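Local coordinates for cellobiose 2-epimerase (Ruminococcus albus, PDB 3VW5), which catalyses the reversible epimerization of cellobiose to 4-O-beta-D-glucopyranosyl-D-mannose, inverting the C2 configuration of an unmodified sugar, at residues N19-D24 / D71-H75; H50-L54 / A76-I80; I112-I116 / L138-I142; T190-K194 / R253-L258; Y217-N222 / K273-N277. The protein carries 2 engineered substitutions. All blocks are in the same frame, centred on the assembly; numbering follows the deposited sequence.

Contact 1. Residues N19-D24 / D71-H75; sequences NKLRDD and DNAKH
An arginine crossing from a loop to a helix has several N-H donors to place, as Arg22 illustrates. The chain leaves helix 2-19 through a type I turn, Asn19 to Arg22, closed by a weak bond from Arg22 N to Asn19 O (3.4 Å), is extended at Arg22 and Asp23 and bends back at Asp24. Residues 71-75 are helical, and Asn19 CA lies 7.6 Å from Asn72 CA. With chi1 to chi3 all t, Arg22 reaches the helix: NH1 donates to Asn72 OD1 (3.0 Å) and forms a long salt bridge with Asp71 OD2 (3.6 Å). Its NE makes a very short, salt-bridging hydrogen bond to Asp24 OD1 (2.5 Å), with a weak one from NH2 to the same oxygen (3.1 Å). This Arg22-Asp24-Asp71 network ties the loop after helix 2-19 to outer helix 67-84 of the (alpha/alpha)6 barrel. The guanidinium lies flat on the His75 ring (chi1 t), centres 3.9 Å apart and planes at 22°. At the ring edge, His75 NE2 donates to Asp23 O (2.9 Å), with Gly28 O a weak second acceptor. Asn19 OD1 and Asn72 ND2 approach to 2.9 Å at a poor angle; Asn19 OD1 is instead hydrogen-bonded to Tyr57 OH. The Asp23 carboxylate turns to Lys45 and the Asn26 amide.

Contact 2. Residues H50-L54 / A76-I80; sequences HSRIL and AYEFI
The imidazole of His50 (chi1 m, chi2 74°) overlaps the ring of Phe79 (chi1 t, chi2 76°) in an offset stack, centroids 4.4 Å apart and planes at 28°; Phe79 CD2 sits over the His50 face, 3.3 Å from His50 CD2. Both segments are helical, and their axes pass 9.2 Å apart at -146°, antiparallel as expected for an inner and an outer helix paired in an (alpha/alpha)6 barrel. The closest CA pair, Leu54 and Ala76, is 5.5 Å apart, a proximity that the small alanine permits: Leu54 CB meets Ala76 CB at 4.2 Å. Both methyls of Leu54 (chi1 t, chi2 p) meet Tyr77, CD1 3.9 Å from its CB and CD2 3.8 Å from its CA, and CD2 also lies 3.7 Å from Ile80 CD1, with Ile80 in the m, t rotamer. The imidazole nitrogens are satisfied by Phe29 N and Gly46 O, leaving the ring face for packing. Around this buried seam, Lys45 of strand 45-46 touches both stacked residues, while helix 109-126 covers Leu54 through Ala118 and Tyr122.

Contact 3. Residues I112-I116 / L138-I142; sequences IAFAI and LFEDI. Engineered in segment 138-142: Leu138 (natural residue Pro).
Ile142, Ile116 and the engineered Leu138 each give up about 60 Å² here, and the two isoleucines show how branched aliphatic side chains fill the space between antiparallel helices. Both segments are helical; their axes approach to 9.6 Å at a signed angle of -156°, and the nearest CA atoms, those of Ile116 and Leu138, are 6.5 Å apart. Ile116, in the m, t rotamer, extends its CD1 to within 3.5 Å of Ile142 CD1 and 3.5 Å of the backbone Phe139 N, and its CG1 lies 3.7 Å from Leu138 CB. Ile142, also m, t, runs its side chain towards helix 109-126: CG1 meets Ile112 CG2 at 3.5 Å, and CD1 comes 3.9 Å from Ala113 N. These helices are a consecutive inner-outer pair of the (alpha/alpha)6 barrel, 109-126 lining the inner ring and 129-145 the outer, joined by a short turn. Leu138 replaces the proline of the natural sequence. In the m, t rotamer it places CD1 3.7 Å from Ala115 CB, while its CB also touches Ile112 CG2 at 4.0 Å. The side-chain contacts are all apolar, and both backbones are internally bonded, Ile116 N to Ile112 O at 3.1 Å and Ile142 N to Leu138 O at 2.9 Å. Val92, from a loop, packs on Ile112, Ala115 and Leu138, whereas Leu185 and Tyr189 of helix 179-196 lie against Ile142.

Contact 4. Residues T190-K194 / R253-L258; sequences TELYK and RACDVL
Neighbouring inner helices of an (alpha/alpha)6 barrel run roughly parallel, and residues 190-194 and 253-258, on helices 179-196 and 241-258, follow that rule: their axes cross at 22° with a closest approach of 9.6 Å. Two CA pairs set the register, Thr190 with Ala254 at 5.3 Å and Lys194 with Val257 at 6.2 Å. Val257, the residue most covered, has chi1 t, which puts CG1 3.7 Å from Thr190 O and 4.0 Å from Lys194 CB, and CG2 3.8 Å from Thr190 CG2. Thr190 adopts chi1 m; its OG1 packs 3.2 Å from Ala254 CB while being hydrogen-bonded to Ile186 O in its own helix, and its CG2 lies 4.0 Å from Arg253 CG. The aliphatic part of Arg253 thus flanks the seam while its guanidinium reaches Glu381 in a salt bridge. Tyr193 (chi1 t, chi2 86°) swings across towards the C-terminal end of the other helix: CD2 meets Val257 CG1 at 3.6 Å, Val257 O lies near the ring plane 3.3 Å from CE2, and the hydroxyl is hydrogen-bonded to Glu199. Leu258, in the m, t rotamer, completes the fit with a CH-pi contact, CD2 standing 3.9 Å from the centroid of the Tyr193 ring, 12° off its normal.

Contact 5. Residues Y217-N222 / K273-N277; sequences YTPDTN and KISHN
This is a surface contact between a tight turn and a helix. The turn follows outer helix 199-216 and leads from the short, weakly bonded strand 217-218 into its antiparallel partner 223-228; the helix, 261-281, is the next outer helix of the (alpha/alpha)6 barrel. Tyr217 is the first residue to leave helical conformation (phi/psi -65/134). The turn closes on Thr218 O, which accepts from Thr221 N (3.1 Å) and Asn222 N (2.6 Å), and Asn222 then takes up left-handed angles of 66/18. Asn222 CA comes 5.2 Å from Ile274 CA. With chi1 m, Asn222 packs CB against Asn277 CB at 3.9 Å and ND2 against Lys273 CB at 3.7 Å, its ND2 also donating to Tyr217 OH at 3.0 Å within the turn. Tyr217 (chi1 t) sets CE1 3.8 Å from Ile274 CG1 and OH 3.8 Å from Lys273 CD. Ile274, m, t, also brings CG1 to 3.6 Å from Asn222 O, and beyond this seam it touches Asp244 and Thr248 of helix 241-258. A water joins the two sides: it donates to Asn222 O (2.6 Å) and accepts from Asn277 ND2 (2.9 Å), whereas Thr221 O, 3.4 Å from Asn277 ND2, is badly angled for a bond. The direct fit is therefore van der Waals in character, and polar coupling between turn and helix passes through solvent.

Overall arrangement
From the N terminus, contact 1 ties the loop after helix 2-19 to helix 67-84, closing a span of 46 residues. Contact 2, between helices 47-64 and 67-84, opens within that span and ends just beyond it, so the two cross, and they touch where Ala73 O meets Leu54 CD1 at 3.4 Å. Contact 3 follows in series, pairing helices 109-126 and 129-145; it abuts contact 2 through Arg52 and Phe114 and contact 4 through Phe139 and Leu192. Contact 4 passes over one outer helix to join two inner ones. Contact 5 crosses it, joining the turn after outer helix 199-216 to the next outer helix, 261-281, across the chain's centre from contacts 1 and 2.

Contact 1. Residues N19-D24 / D71-H75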
# COMPACT_ATOMS: atom_id res chain seq x y z
N ASN A 19 -13.88 -12.54 -2.16
CA ASN A 19 -15.13 -12.70 -2.91
C ASN A 19 -16.35 -12.78 -2.00
O ASN A 19 -17.42 -12.25 -2.34
CB ASN A 19 -15.07 -13.91 -3.84
CG ASN A 19 -14.14 -13.70 -5.02
OD1 ASN A 19 -13.70 -12.58 -5.30
ND2 ASN A 19 -13.84 -14.79 -5.73
N LYS A 20 -16.21 -13.43 -0.85
CA LYS A 20 -17.33 -13.61 0.07
C LYS A 20 -17.70 -12.34 0.80
O LYS A 20 -18.72 -12.29 1.49
CB LYS A 20 -17.05 -14.71 1.09
CG LYS A 20 -16.67 -16.05 0.46
CD LYS A 20 -16.50 -17.15 1.53
CE LYS A 20 -15.80 -18.39 0.94
NZ LYS A 20 -16.47 -18.90 -0.30
N LEU A 21 -16.87 -11.31 0.67
CA LEU A 21 -17.12 -10.06 1.39
C LEU A 21 -17.82 -9.02 0.54
O LEU A 21 -18.05 -7.91 1.00
CB LEU A 21 -15.81 -9.49 1.95
CG LEU A 21 -15.29 -10.31 3.12
CD1 LEU A 21 -13.90 -9.84 3.52
CD2 LEU A 21 -16.25 -10.22 4.29
N ARG A 22 -18.15 -9.38 -0.70
CA ARG A 22 -18.95 -8.53 -1.56
C ARG A 22 -20.32 -8.24 -0.93
O ARG A 22 -21.02 -9.15 -0.48
CB ARG A 22 -19.12 -9.17 -2.93
CG ARG A 22 -19.66 -8.23 -3.99
CD ARG A 22 -19.86 -8.92 -5.35
NE ARG A 22 -20.87 -8.22 -6.15
CZ ARG A 22 -20.75 -7.93 -7.44
NH1 ARG A 22 -19.66 -8.29 -8.12
NH2 ARG A 22 -21.73 -7.27 -8.06
N ASP A 23 -20.68 -6.96 -0.87
CA ASP A 23 -21.98 -6.53 -0.37
C ASP A 23 -22.88 -6.10 -1.53
O ASP A 23 -22.80 -4.96 -2.01
CB ASP A 23 -21.82 -5.39 0.63
CG ASP A 23 -23.11 -5.02 1.32
OD1 ASP A 23 -23.07 -4.35 2.39
OD2 ASP A 23 -24.17 -5.43 0.80
N ASP A 24 -23.73 -7.01 -2.00
CA ASP A 24 -24.67 -6.69 -3.07
C ASP A 24 -25.93 -6.03 -2.53
O ASP A 24 -26.74 -5.51 -3.29
CB ASP A 24 -25.03 -7.93 -3.88
CG ASP A 24 -23.85 -8.52 -4.61
OD1 ASP A 24 -23.22 -7.80 -5.41
OD2 ASP A 24 -23.55 -9.72 -4.38
N ASP A 71 -15.69 -8.27 -12.55
CA ASP A 71 -17.02 -7.91 -12.06
C ASP A 71 -16.95 -7.37 -10.61
O ASP A 71 -17.63 -6.40 -10.26
CB ASP A 71 -18.00 -9.09 -12.20
CG ASP A 71 -19.45 -8.68 -11.95
OD1 ASP A 71 -19.81 -7.50 -12.23
OD2 ASP A 71 -20.25 -9.52 -11.47
N ASN A 72 -16.13 -8.02 -9.78
CA ASN A 72 -15.88 -7.56 -8.42
C ASN A 72 -15.15 -6.22 -8.36
O ASN A 72 -15.51 -5.33 -7.58
CB ASN A 72 -15.09 -8.62 -7.64
CG ASN A 72 -15.97 -9.76 -7.17
OD1 ASN A 72 -17.19 -9.62 -7.02
ND2 ASN A 72 -15.36 -10.91 -6.95
N ALA A 73 -14.12 -6.07 -9.20
CA ALA A 73 -13.50 -4.77 -9.40
C ALA A 73 -14.60 -3.74 -9.69
O ALA A 73 -14.73 -2.73 -8.98
CB ALA A 73 -12.48 -4.80 -10.51
N LYS A 74 -15.41 -4.01 -10.70
CA LYS A 74 -16.44 -3.05 -11.07
C LYS A 74 -17.40 -2.74 -9.93
O LYS A 74 -17.86 -1.61 -9.80
CB LYS A 74 -17.21 -3.49 -12.33
CG LYS A 74 -18.36 -2.56 -12.70
CD LYS A 74 -19.07 -3.00 -13.96
CE LYS A 74 -20.51 -2.48 -13.99
NZ LYS A 74 -21.45 -3.50 -14.55
N HIS A 75 -17.69 -3.73 -9.09
CA HIS A 75 -18.60 -3.54 -7.95
C HIS A 75 -18.05 -2.52 -6.98
O HIS A 75 -18.77 -1.65 -6.50
CB HIS A 75 -18.87 -4.86 -7.22
CG HIS A 75 -19.85 -4.75 -6.09
ND1 HIS A 75 -21.20 -4.54 -6.30
CD2 HIS A 75 -19.68 -4.80 -4.75
CE1 HIS A 75 -21.81 -4.48 -5.13
NE2 HIS A 75 -20.92 -4.63 -4.17

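Contact 2. Residues H50-L54 / A76-I80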
# COMPACT_ATOMS: atom_id res chain seq x y z
N HIS A 50 -11.82 0.29 0.26
CA HIS A 50 -12.44 0.08 -1.03
C HIS A 50 -11.50 0.36 -2.19
O HIS A 50 -11.53 -0.34 -3.20
CB HIS A 50 -13.74 0.85 -1.15
CG HIS A 50 -14.88 0.18 -0.45
ND1 HIS A 50 -15.00 0.18 0.92
CD2 HIS A 50 -15.91 -0.55 -0.92
CE1 HIS A 50 -16.07 -0.51 1.26
NE2 HIS A 50 -16.64 -0.96 0.16
N SER A 51 -10.66 1.37 -2.06
CA SER A 51 -9.71 1.60 -3.13
C SER A 51 -8.75 0.43 -3.25
O SER A 51 -8.39 0.03 -4.35
CB SER A 51 -8.97 2.91 -2.91
OG SER A 51 -9.89 3.98 -2.96
N ARG A 52 -8.35 -0.13 -2.11
CA ARG A 52 -7.42 -1.25 -2.12
C ARG A 52 -8.04 -2.53 -2.70
O ARG A 52 -7.38 -3.29 -3.43
CB ARG A 52 -6.83 -1.47 -0.73
CG ARG A 52 -5.89 -0.38 -0.34
CD ARG A 52 -5.57 -0.37 1.14
NE ARG A 52 -4.36 0.40 1.43
CZ ARG A 52 -3.73 0.41 2.60
NH1 ARG A 52 -4.18 -0.31 3.62
NH2 ARG A 52 -2.63 1.13 2.74
N ILE A 53 -9.31 -2.74 -2.38
CA ILE A 53 -10.05 -3.83 -3.00
C ILE A 53 -10.14 -3.59 -4.52
O ILE A 53 -9.80 -4.48 -5.31
CB ILE A 53 -11.42 -4.00 -2.36
CG1 ILE A 53 -11.24 -4.45 -0.91
CG2 ILE A 53 -12.27 -5.03 -3.12
CD1 ILE A 53 -12.49 -4.33 -0.05
N LEU A 54 -10.55 -2.38 -4.91
CA LEU A 54 -10.59 -2.00 -6.34
C LEU A 54 -9.25 -2.25 -7.00
O LEU A 54 -9.17 -2.90 -8.05
CB LEU A 54 -11.03 -0.54 -6.53
CG LEU A 54 -11.07 -0.03 -7.98
CD1 LEU A 54 -11.76 -1.01 -8.92
CD2 LEU A 54 -11.68 1.36 -8.11
N ALA A 76 -16.75 -2.65 -6.68
CA ALA A 76 -16.05 -1.72 -5.80
C ALA A 76 -15.91 -0.33 -6.44
O ALA A 76 -16.18 0.70 -5.79
CB ALA A 76 -14.68 -2.29 -5.43
N TYR A 77 -15.49 -0.31 -7.70
CA TYR A 77 -15.46 0.94 -8.46
C TYR A 77 -16.76 1.74 -8.33
O TYR A 77 -16.73 2.95 -8.05
CB TYR A 77 -15.16 0.66 -9.93
CG TYR A 77 -15.40 1.82 -10.85
CD1 TYR A 77 -14.52 2.89 -10.90
CD2 TYR A 77 -16.51 1.85 -11.71
CE1 TYR A 77 -14.73 3.96 -11.77
CE2 TYR A 77 -16.73 2.90 -12.57
CZ TYR A 77 -15.83 3.96 -12.60
OH TYR A 77 -16.03 5.02 -13.46
N GLU A 78 -17.89 1.09 -8.54
CA GLU A 78 -19.16 1.80 -8.49
C GLU A 78 -19.35 2.43 -7.12
O GLU A 78 -19.79 3.58 -6.99
CB GLU A 78 -20.33 0.89 -8.84
CG GLU A 78 -20.47 0.62 -10.34
CD GLU A 78 -21.16 1.76 -11.08
OE1 GLU A 78 -20.57 2.24 -12.09
OE2 GLU A 78 -22.28 2.18 -10.69
N PHE A 79 -18.99 1.69 -6.09
CA PHE A 79 -19.13 2.19 -4.74
C PHE A 79 -18.32 3.48 -4.55
O PHE A 79 -18.81 4.44 -3.96
CB PHE A 79 -18.74 1.13 -3.71
CG PHE A 79 -19.02 1.52 -2.30
CD1 PHE A 79 -20.32 1.48 -1.81
CD2 PHE A 79 -17.99 1.95 -1.46
CE1 PHE A 79 -20.60 1.86 -0.50
CE2 PHE A 79 -18.25 2.32 -0.16
CZ PHE A 79 -19.56 2.28 0.33
N ILE A 80 -17.10 3.50 -5.08
CA ILE A 80 -16.21 4.65 -4.92
C ILE A 80 -16.73 5.87 -5.68
O ILE A 80 -16.96 6.94 -5.11
CB ILE A 80 -14.77 4.32 -5.36
CG1 ILE A 80 -14.11 3.35 -4.38
CG2 ILE A 80 -13.93 5.59 -5.50
CD1 ILE A 80 -12.83 2.75 -4.90

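Contact 3. Residues I112-I116 / L138-I142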
# COMPACT_ATOMS: atom_id res chain seq x y z
N ILE A 112 -6.52 9.99 -0.85
CA ILE A 112 -6.74 10.40 -2.25
C ILE A 112 -5.75 9.79 -3.25
O ILE A 112 -6.13 9.44 -4.37
CB ILE A 112 -6.72 11.93 -2.43
CG1 ILE A 112 -7.71 12.60 -1.47
CG2 ILE A 112 -7.01 12.27 -3.88
CD1 ILE A 112 -7.35 14.03 -1.10
N ALA A 113 -4.49 9.67 -2.85
CA ALA A 113 -3.50 9.05 -3.71
C ALA A 113 -3.94 7.62 -4.04
O ALA A 113 -3.79 7.16 -5.16
CB ALA A 113 -2.12 9.05 -3.04
N PHE A 114 -4.48 6.93 -3.05
CA PHE A 114 -4.83 5.53 -3.23
C PHE A 114 -5.98 5.37 -4.21
O PHE A 114 -5.94 4.52 -5.10
CB PHE A 114 -5.17 4.87 -1.90
CG PHE A 114 -4.15 3.90 -1.46
CD1 PHE A 114 -4.01 2.69 -2.13
CD2 PHE A 114 -3.29 4.20 -0.40
CE1 PHE A 114 -3.04 1.78 -1.74
CE2 PHE A 114 -2.31 3.30 0.01
CZ PHE A 114 -2.18 2.08 -0.66
N ALA A 115 -7.02 6.19 -4.02
CA ALA A 115 -8.10 6.29 -5.01
C ALA A 115 -7.53 6.41 -6.44
O ALA A 115 -7.93 5.67 -7.34
CB ALA A 115 -9.01 7.46 -4.68
N ILE A 116 -6.57 7.31 -6.63
CA ILE A 116 -5.91 7.43 -7.93
C ILE A 116 -5.26 6.13 -8.39
O ILE A 116 -5.39 5.74 -9.55
CB ILE A 116 -4.86 8.56 -7.91
CG1 ILE A 116 -5.55 9.90 -7.78
CG2 ILE A 116 -3.98 8.52 -9.15
CD1 ILE A 116 -4.64 10.97 -7.22
N LEU A 138 -8.89 13.55 -9.52
CA LEU A 138 -8.34 13.48 -8.17
C LEU A 138 -6.86 13.91 -8.12
O LEU A 138 -6.42 14.56 -7.17
CB LEU A 138 -8.53 12.08 -7.60
CG LEU A 138 -9.97 11.62 -7.40
CD1 LEU A 138 -10.01 10.20 -6.92
CD2 LEU A 138 -10.71 12.53 -6.43
N PHE A 139 -6.11 13.55 -9.15
CA PHE A 139 -4.78 14.12 -9.34
C PHE A 139 -4.83 15.66 -9.30
O PHE A 139 -4.02 16.28 -8.61
CB PHE A 139 -4.20 13.63 -10.66
CG PHE A 139 -3.01 14.40 -11.14
CD1 PHE A 139 -1.74 14.13 -10.64
CD2 PHE A 139 -3.13 15.37 -12.13
CE1 PHE A 139 -0.63 14.82 -11.09
CE2 PHE A 139 -2.01 16.07 -12.60
CZ PHE A 139 -0.76 15.79 -12.08
N GLU A 140 -5.77 16.28 -10.02
CA GLU A 140 -5.90 17.73 -10.01
C GLU A 140 -6.24 18.27 -8.62
O GLU A 140 -5.68 19.28 -8.18
CB GLU A 140 -6.94 18.19 -11.03
CG GLU A 140 -6.41 18.17 -12.45
CD GLU A 140 -7.35 18.82 -13.44
OE1 GLU A 140 -8.59 18.61 -13.34
OE2 GLU A 140 -6.84 19.56 -14.32
N ASP A 141 -7.15 17.58 -7.93
CA ASP A 141 -7.54 17.97 -6.59
C ASP A 141 -6.36 17.94 -5.62
O ASP A 141 -6.27 18.79 -4.74
CB ASP A 141 -8.66 17.07 -6.05
CG ASP A 141 -9.98 17.30 -6.77
OD1 ASP A 141 -10.04 18.27 -7.57
OD2 ASP A 141 -10.94 16.52 -6.54
N ILE A 142 -5.47 16.97 -5.77
CA ILE A 142 -4.33 16.86 -4.85
C ILE A 142 -3.40 18.03 -5.08
O ILE A 142 -2.93 18.68 -4.14
CB ILE A 142 -3.56 15.52 -5.01
CG1 ILE A 142 -4.30 14.38 -4.31
CG2 ILE A 142 -2.16 15.61 -4.43
CD1 ILE A 142 -3.69 13.02 -4.61

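Contact 4. Residues T190-K194 / R253-L258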
# COMPACT_ATOMS: atom_id res chain seq x y z
N THR A 190 2.86 6.81 -10.40
CA THR A 190 3.46 5.78 -11.23
C THR A 190 2.38 5.08 -12.05
O THR A 190 2.56 4.85 -13.24
CB THR A 190 4.23 4.73 -10.40
OG1 THR A 190 5.28 5.37 -9.69
CG2 THR A 190 4.82 3.66 -11.31
N GLU A 191 1.26 4.75 -11.42
CA GLU A 191 0.22 3.97 -12.08
C GLU A 191 -0.56 4.82 -13.07
O GLU A 191 -0.94 4.33 -14.12
CB GLU A 191 -0.72 3.31 -11.04
CG GLU A 191 -1.72 2.29 -11.59
CD GLU A 191 -1.06 0.99 -12.06
OE1 GLU A 191 -1.79 0.06 -12.50
OE2 GLU A 191 0.19 0.88 -11.99
N LEU A 192 -0.79 6.08 -12.74
CA LEU A 192 -1.47 7.02 -13.63
C LEU A 192 -0.62 7.25 -14.87
O LEU A 192 -1.14 7.44 -15.95
CB LEU A 192 -1.69 8.37 -12.95
CG LEU A 192 -3.05 9.05 -13.14
CD1 LEU A 192 -2.93 10.56 -12.97
CD2 LEU A 192 -3.68 8.68 -14.47
N TYR A 193 0.70 7.24 -14.71
CA TYR A 193 1.57 7.49 -15.84
C TYR A 193 1.63 6.24 -16.71
O TYR A 193 1.58 6.31 -17.93
CB TYR A 193 2.97 7.92 -15.39
CG TYR A 193 3.90 8.24 -16.52
CD1 TYR A 193 3.92 9.51 -17.09
CD2 TYR A 193 4.75 7.28 -17.02
CE1 TYR A 193 4.76 9.81 -18.13
CE2 TYR A 193 5.61 7.56 -18.07
CZ TYR A 193 5.61 8.83 -18.62
OH TYR A 193 6.47 9.11 -19.67
N LYS A 194 1.74 5.08 -16.07
CA LYS A 194 1.67 3.80 -16.76
C LYS A 194 0.41 3.75 -17.61
O LYS A 194 0.44 3.30 -18.75
CB LYS A 194 1.68 2.66 -15.73
CG LYS A 194 1.45 1.27 -16.31
CD LYS A 194 2.45 0.29 -15.73
CE LYS A 194 3.21 -0.46 -16.82
NZ LYS A 194 4.34 -1.28 -16.27
N ARG A 253 10.18 0.69 -9.47
CA ARG A 253 9.00 0.60 -10.32
C ARG A 253 8.75 1.95 -10.98
O ARG A 253 8.59 2.03 -12.19
CB ARG A 253 7.78 0.14 -9.52
CG ARG A 253 6.42 0.20 -10.24
CD ARG A 253 6.36 -0.70 -11.47
NE ARG A 253 7.19 -1.89 -11.35
CZ ARG A 253 6.76 -3.07 -10.89
NH1 ARG A 253 5.49 -3.22 -10.50
NH2 ARG A 253 7.60 -4.11 -10.82
N ALA A 254 8.72 3.01 -10.18
CA ALA A 254 8.51 4.37 -10.69
C ALA A 254 9.54 4.75 -11.78
O ALA A 254 9.19 5.29 -12.83
CB ALA A 254 8.51 5.40 -9.54
N CYS A 255 10.81 4.46 -11.51
CA CYS A 255 11.88 4.79 -12.43
C CYS A 255 11.81 3.99 -13.73
O CYS A 255 12.20 4.49 -14.79
CB CYS A 255 13.25 4.59 -11.77
SG CYS A 255 13.58 5.78 -10.48
N ASP A 256 11.33 2.75 -13.63
CA ASP A 256 11.19 1.89 -14.82
C ASP A 256 10.05 2.37 -15.69
O ASP A 256 10.15 2.35 -16.92
CB ASP A 256 10.97 0.43 -14.42
CG ASP A 256 12.22 -0.23 -13.87
OD1 ASP A 256 13.31 0.34 -14.10
OD2 ASP A 256 12.13 -1.29 -13.21
N VAL A 257 8.96 2.80 -15.05
CA VAL A 257 7.79 3.29 -15.77
C VAL A 257 8.07 4.64 -16.44
O VAL A 257 7.54 4.93 -17.51
CB VAL A 257 6.55 3.35 -14.84
CG1 VAL A 257 5.39 4.03 -15.53
CG2 VAL A 257 6.15 1.95 -14.40
N LEU A 258 8.93 5.45 -15.83
CA LEU A 258 9.35 6.70 -16.45
C LEU A 258 10.32 6.42 -17.59
O LEU A 258 10.28 7.07 -18.63
CB LEU A 258 9.99 7.64 -15.41
CG LEU A 258 8.94 8.26 -14.49
CD1 LEU A 258 9.56 9.14 -13.42
CD2 LEU A 258 7.95 9.04 -15.33

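Contact 5. Residues Y217-N222 / K273-N277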
# COMPACT_ATOMS: atom_id res chain seq x y z
N TYR A 217 15.60 9.93 2.63
CA TYR A 217 16.72 8.99 2.70
C TYR A 217 17.84 9.52 3.60
O TYR A 217 18.21 10.68 3.53
CB TYR A 217 17.23 8.70 1.28
CG TYR A 217 18.47 7.82 1.24
CD1 TYR A 217 18.44 6.52 1.72
CD2 TYR A 217 19.66 8.30 0.71
CE1 TYR A 217 19.57 5.72 1.68
CE2 TYR A 217 20.79 7.51 0.67
CZ TYR A 217 20.74 6.22 1.16
OH TYR A 217 21.85 5.42 1.13
N THR A 218 18.37 8.66 4.46
CA THR A 218 19.48 9.04 5.33
C THR A 218 20.73 8.30 4.84
O THR A 218 20.90 7.11 5.10
CB THR A 218 19.17 8.70 6.79
OG1 THR A 218 17.85 9.15 7.10
CG2 THR A 218 20.15 9.38 7.71
N PRO A 219 21.60 9.01 4.11
CA PRO A 219 22.73 8.35 3.45
C PRO A 219 23.72 7.61 4.37
O PRO A 219 24.21 6.56 3.95
CB PRO A 219 23.42 9.50 2.70
CG PRO A 219 22.89 10.75 3.30
CD PRO A 219 21.51 10.44 3.77
N ASP A 220 24.00 8.11 5.57
CA ASP A 220 25.03 7.47 6.39
C ASP A 220 24.48 6.30 7.16
O ASP A 220 25.17 5.66 7.93
CB ASP A 220 25.67 8.46 7.36
CG ASP A 220 24.69 8.96 8.38
OD1 ASP A 220 23.57 9.36 7.95
OD2 ASP A 220 25.00 8.94 9.61
N THR A 221 23.21 6.01 6.93
CA THR A 221 22.51 4.99 7.70
C THR A 221 21.74 4.05 6.78
O THR A 221 21.48 2.90 7.13
CB THR A 221 21.53 5.67 8.66
OG1 THR A 221 22.22 6.00 9.87
CG2 THR A 221 20.38 4.77 9.00
N ASN A 222 21.41 4.56 5.60
CA ASN A 222 20.56 3.88 4.63
C ASN A 222 19.13 3.70 5.10
O ASN A 222 18.41 2.87 4.56
CB ASN A 222 21.14 2.53 4.21
CG ASN A 222 22.63 2.60 3.94
OD1 ASN A 222 23.43 1.99 4.65
ND2 ASN A 222 23.00 3.34 2.90
N LYS A 273 21.04 -0.19 -1.47
CA LYS A 273 21.68 0.11 -0.20
C LYS A 273 20.69 -0.06 0.93
O LYS A 273 21.04 -0.57 1.99
CB LYS A 273 22.27 1.52 -0.18
CG LYS A 273 23.64 1.62 -0.82
CD LYS A 273 24.11 3.05 -0.84
CE LYS A 273 25.15 3.25 -1.94
NZ LYS A 273 25.37 4.71 -2.20
N ILE A 274 19.46 0.38 0.69
CA ILE A 274 18.39 0.24 1.67
C ILE A 274 18.04 -1.23 1.83
O ILE A 274 17.84 -1.71 2.94
CB ILE A 274 17.15 1.07 1.25
CG1 ILE A 274 17.54 2.54 1.09
CG2 ILE A 274 15.99 0.86 2.25
CD1 ILE A 274 16.46 3.40 0.49
N SER A 275 17.98 -1.95 0.71
CA SER A 275 17.73 -3.39 0.74
C SER A 275 18.75 -4.14 1.58
O SER A 275 18.39 -4.99 2.40
CB SER A 275 17.75 -3.95 -0.66
OG SER A 275 16.48 -3.80 -1.26
N HIS A 276 20.03 -3.85 1.37
CA HIS A 276 21.05 -4.58 2.12
C HIS A 276 20.91 -4.28 3.58
O HIS A 276 21.00 -5.18 4.41
CB HIS A 276 22.48 -4.27 1.64
CG HIS A 276 22.89 -5.06 0.43
ND1 HIS A 276 23.19 -6.41 0.50
CD2 HIS A 276 23.01 -4.70 -0.88
CE1 HIS A 276 23.50 -6.85 -0.72
NE2 HIS A 276 23.40 -5.83 -1.57
N ASN A 277 20.68 -3.01 3.89
CA ASN A 277 20.51 -2.60 5.28
C ASN A 277 19.38 -3.35 5.98
O ASN A 277 19.59 -3.89 7.06
CB ASN A 277 20.27 -1.10 5.40
CG ASN A 277 20.55 -0.59 6.80
OD1 ASN A 277 21.61 -0.85 7.36
ND2 ASN A 277 19.59 0.11 7.38
O HOH W 1 17.34 0.76 5.65